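PDB 2WW8: CELL WALL surface anchor family protein from Streptococcus pneumoniae, which serves as the adhesin of the pneumococcal pilus, probably attaching the bacterium to host cells through an integrin-like domain. Local coordinates for residues D422-L426 / W521-N526. Residue numbers count along the deposited sequence, not the author numbering.
Sequences DGILL and WYYNGN. With CA (calcium ion), chain C.
Ile424 (chi1 m, chi2 t) lays CD1 3.6 Å from CE3 of the Trp521 indole, while Leu426 CD1 lies 4.0 Å from Tyr522 CE1. The extended backbone of 423-425 passes helical residues 521-526, closest where Gly423 CA stands 4.0 Å from Trp521 CA; Leu426 then turns 3-10 (-58/-31). An ideal CB on Gly423 would lie 2.5 Å from Trp521 O, and one on Gly525 2.4 Å from Ile424 O, so both glycines permit this proximity. Trp521 O accepts from Ile424 N (3.0 Å) and Gly525 N (2.9 Å). Asn524 ND2 donates to Asp422 O (3.0 Å). The Asn526 carboxamide (chi1 m) pairs with the loop as a neighbouring strand's peptide would: ND2 donates to Ile424 O (2.8 Å), OD1 accepts from Leu426 N (2.8 Å). Asn526 ND2 also donates to Tyr522 O (2.9 Å), fixing the amide on its own helix. Asn526 O binds calcium at 2.3 Å, alongside Asp367, Asp530 and three waters, so Asn526 joins loop to metal site. Ile424 also packs on helix 407-416, and Tyr522 and Leu426 on helix 359-373.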
loop_
_atom_site.group_PDB
_atom_site.type_symbol
_atom_site.label_atom_id
_atom_site.label_comp_id
_atom_site.label_asym_id
_atom_site.label_seq_id
_atom_site.Cartn_x
_atom_site.Cartn_y
_atom_site.Cartn_z
ATOM N N ASP A 422 2.193 -53.974 -26.700
ATOM C CA ASP A 422 0.905 -53.857 -25.997
ATOM C C ASP A 422 -0.014 -52.770 -26.554
ATOM O O ASP A 422 -1.039 -52.424 -25.926
ATOM C CB ASP A 422 1.079 -53.580 -24.491
ATOM C CG ASP A 422 1.883 -52.307 -24.182
ATOM O OD1 ASP A 422 2.239 -51.603 -25.153
ATOM O OD2 ASP A 422 2.205 -51.999 -22.992
ATOM N N GLY A 423 0.345 -52.227 -27.714
ATOM C CA GLY A 423 -0.374 -51.103 -28.268
ATOM C C GLY A 423 -0.230 -50.993 -29.764
ATOM O O GLY A 423 0.263 -51.912 -30.396
ATOM N N ILE A 424 -0.670 -49.860 -30.288
ATOM C CA ILE A 424 -0.714 -49.642 -31.720
ATOM C C ILE A 424 -0.048 -48.294 -32.025
ATOM O O ILE A 424 -0.419 -47.289 -31.472
ATOM C CB ILE A 424 -2.186 -49.697 -32.256
ATOM C CG1 ILE A 424 -2.805 -51.093 -31.974
ATOM C CG2 ILE A 424 -2.193 -49.410 -33.784
ATOM C CD1 ILE A 424 -4.354 -51.128 -32.233
ATOM N N LEU A 425 0.904 -48.298 -32.947
ATOM C CA LEU A 425 1.557 -47.087 -33.430
ATOM C C LEU A 425 0.572 -46.160 -34.128
ATOM O O LEU A 425 -0.359 -46.608 -34.797
ATOM C CB LEU A 425 2.625 -47.492 -34.426
ATOM C CG LEU A 425 3.858 -48.155 -33.815
ATOM C CD1 LEU A 425 4.885 -48.219 -34.902
ATOM C CD2 LEU A 425 4.431 -47.375 -32.650
ATOM N N LEU A 426 0.812 -44.867 -34.002
ATOM C CA LEU A 426 -0.117 -43.913 -34.611
ATOM C C LEU A 426 -0.279 -44.121 -36.130
ATOM O O LEU A 426 -1.377 -43.931 -36.681
ATOM C CB LEU A 426 0.306 -42.461 -34.320
ATOM C CG LEU A 426 -0.698 -41.344 -34.672
ATOM C CD1 LEU A 426 -2.090 -41.511 -34.104
ATOM C CD2 LEU A 426 -0.062 -39.959 -34.325
ATOM N N TRP A 521 -4.777 -48.628 -26.493
ATOM C CA TRP A 521 -3.710 -49.099 -27.354
ATOM C C TRP A 521 -2.906 -47.958 -27.974
ATOM O O TRP A 521 -1.662 -48.095 -28.120
ATOM C CB TRP A 521 -4.291 -50.012 -28.452
ATOM C CG TRP A 521 -4.895 -51.243 -27.907
ATOM C CD1 TRP A 521 -4.512 -51.930 -26.795
ATOM C CD2 TRP A 521 -5.950 -52.003 -28.502
ATOM N NE1 TRP A 521 -5.289 -53.055 -26.649
ATOM C CE2 TRP A 521 -6.202 -53.102 -27.664
ATOM C CE3 TRP A 521 -6.739 -51.824 -29.635
ATOM C CZ2 TRP A 521 -7.187 -54.051 -27.951
ATOM C CZ3 TRP A 521 -7.733 -52.760 -29.916
ATOM C CH2 TRP A 521 -7.944 -53.840 -29.085
ATOM N N TYR A 522 -3.611 -46.887 -28.358
ATOM C CA TYR A 522 -2.980 -45.665 -28.855
ATOM C C TYR A 522 -1.967 -45.164 -27.775
ATOM O O TYR A 522 -0.793 -44.847 -28.052
ATOM C CB TYR A 522 -3.949 -44.536 -29.218
ATOM C CG TYR A 522 -3.152 -43.216 -29.211
ATOM C CD1 TYR A 522 -2.241 -42.882 -30.222
ATOM C CD2 TYR A 522 -3.233 -42.366 -28.115
ATOM C CE1 TYR A 522 -1.494 -41.699 -30.131
ATOM C CE2 TYR A 522 -2.484 -41.187 -27.999
ATOM C CZ TYR A 522 -1.644 -40.881 -29.042
ATOM O OH TYR A 522 -0.873 -39.747 -28.954
ATOM N N TYR A 523 -2.440 -45.077 -26.534
ATOM C CA TYR A 523 -1.638 -44.552 -25.421
ATOM C C TYR A 523 -0.394 -45.428 -25.218
ATOM O O TYR A 523 0.744 -44.908 -25.177
ATOM C CB TYR A 523 -2.470 -44.491 -24.128
ATOM C CG TYR A 523 -1.701 -43.912 -22.950
ATOM C CD1 TYR A 523 -0.877 -44.714 -22.158
ATOM C CD2 TYR A 523 -1.810 -42.560 -22.639
ATOM C CE1 TYR A 523 -0.147 -44.179 -21.043
ATOM C CE2 TYR A 523 -1.145 -42.029 -21.537
ATOM C CZ TYR A 523 -0.317 -42.826 -20.777
ATOM O OH TYR A 523 0.356 -42.208 -19.733
ATOM N N ASN A 524 -0.599 -46.739 -25.092
ATOM C CA ASN A 524 0.499 -47.685 -24.901
ATOM C C ASN A 524 1.522 -47.592 -26.031
ATOM O O ASN A 524 2.731 -47.710 -25.806
ATOM C CB ASN A 524 -0.009 -49.139 -24.903
ATOM C CG ASN A 524 -0.774 -49.477 -23.637
ATOM O OD1 ASN A 524 -0.693 -48.758 -22.645
ATOM N ND2 ASN A 524 -1.521 -50.572 -23.674
ATOM N N GLY A 525 1.006 -47.404 -27.235
ATOM C CA GLY A 525 1.908 -47.415 -28.391
ATOM C C GLY A 525 2.722 -46.142 -28.621
ATOM O O GLY A 525 3.801 -46.209 -29.194
ATOM N N ASN A 526 2.207 -44.991 -28.191
ATOM C CA ASN A 526 2.752 -43.685 -28.618
ATOM C C ASN A 526 2.988 -42.684 -27.509
ATOM O O ASN A 526 3.600 -41.625 -27.745
ATOM C CB ASN A 526 1.712 -43.026 -29.572
ATOM C CG ASN A 526 1.424 -43.920 -30.773
ATOM O OD1 ASN A 526 2.225 -44.005 -31.697
ATOM N ND2 ASN A 526 0.384 -44.718 -30.653
HETATM CA CA CA C . 5.008 -40.084 -28.609
HETATM O O HOH W 1 3.861 -50.126 -26.762
HETATM O O HOH W 2 4.629 -41.015 -30.766
HETATM O O HOH W 3 6.791 -38.730 -29.527
HETATM O O HOH W 4 6.507 -42.007 -28.896
#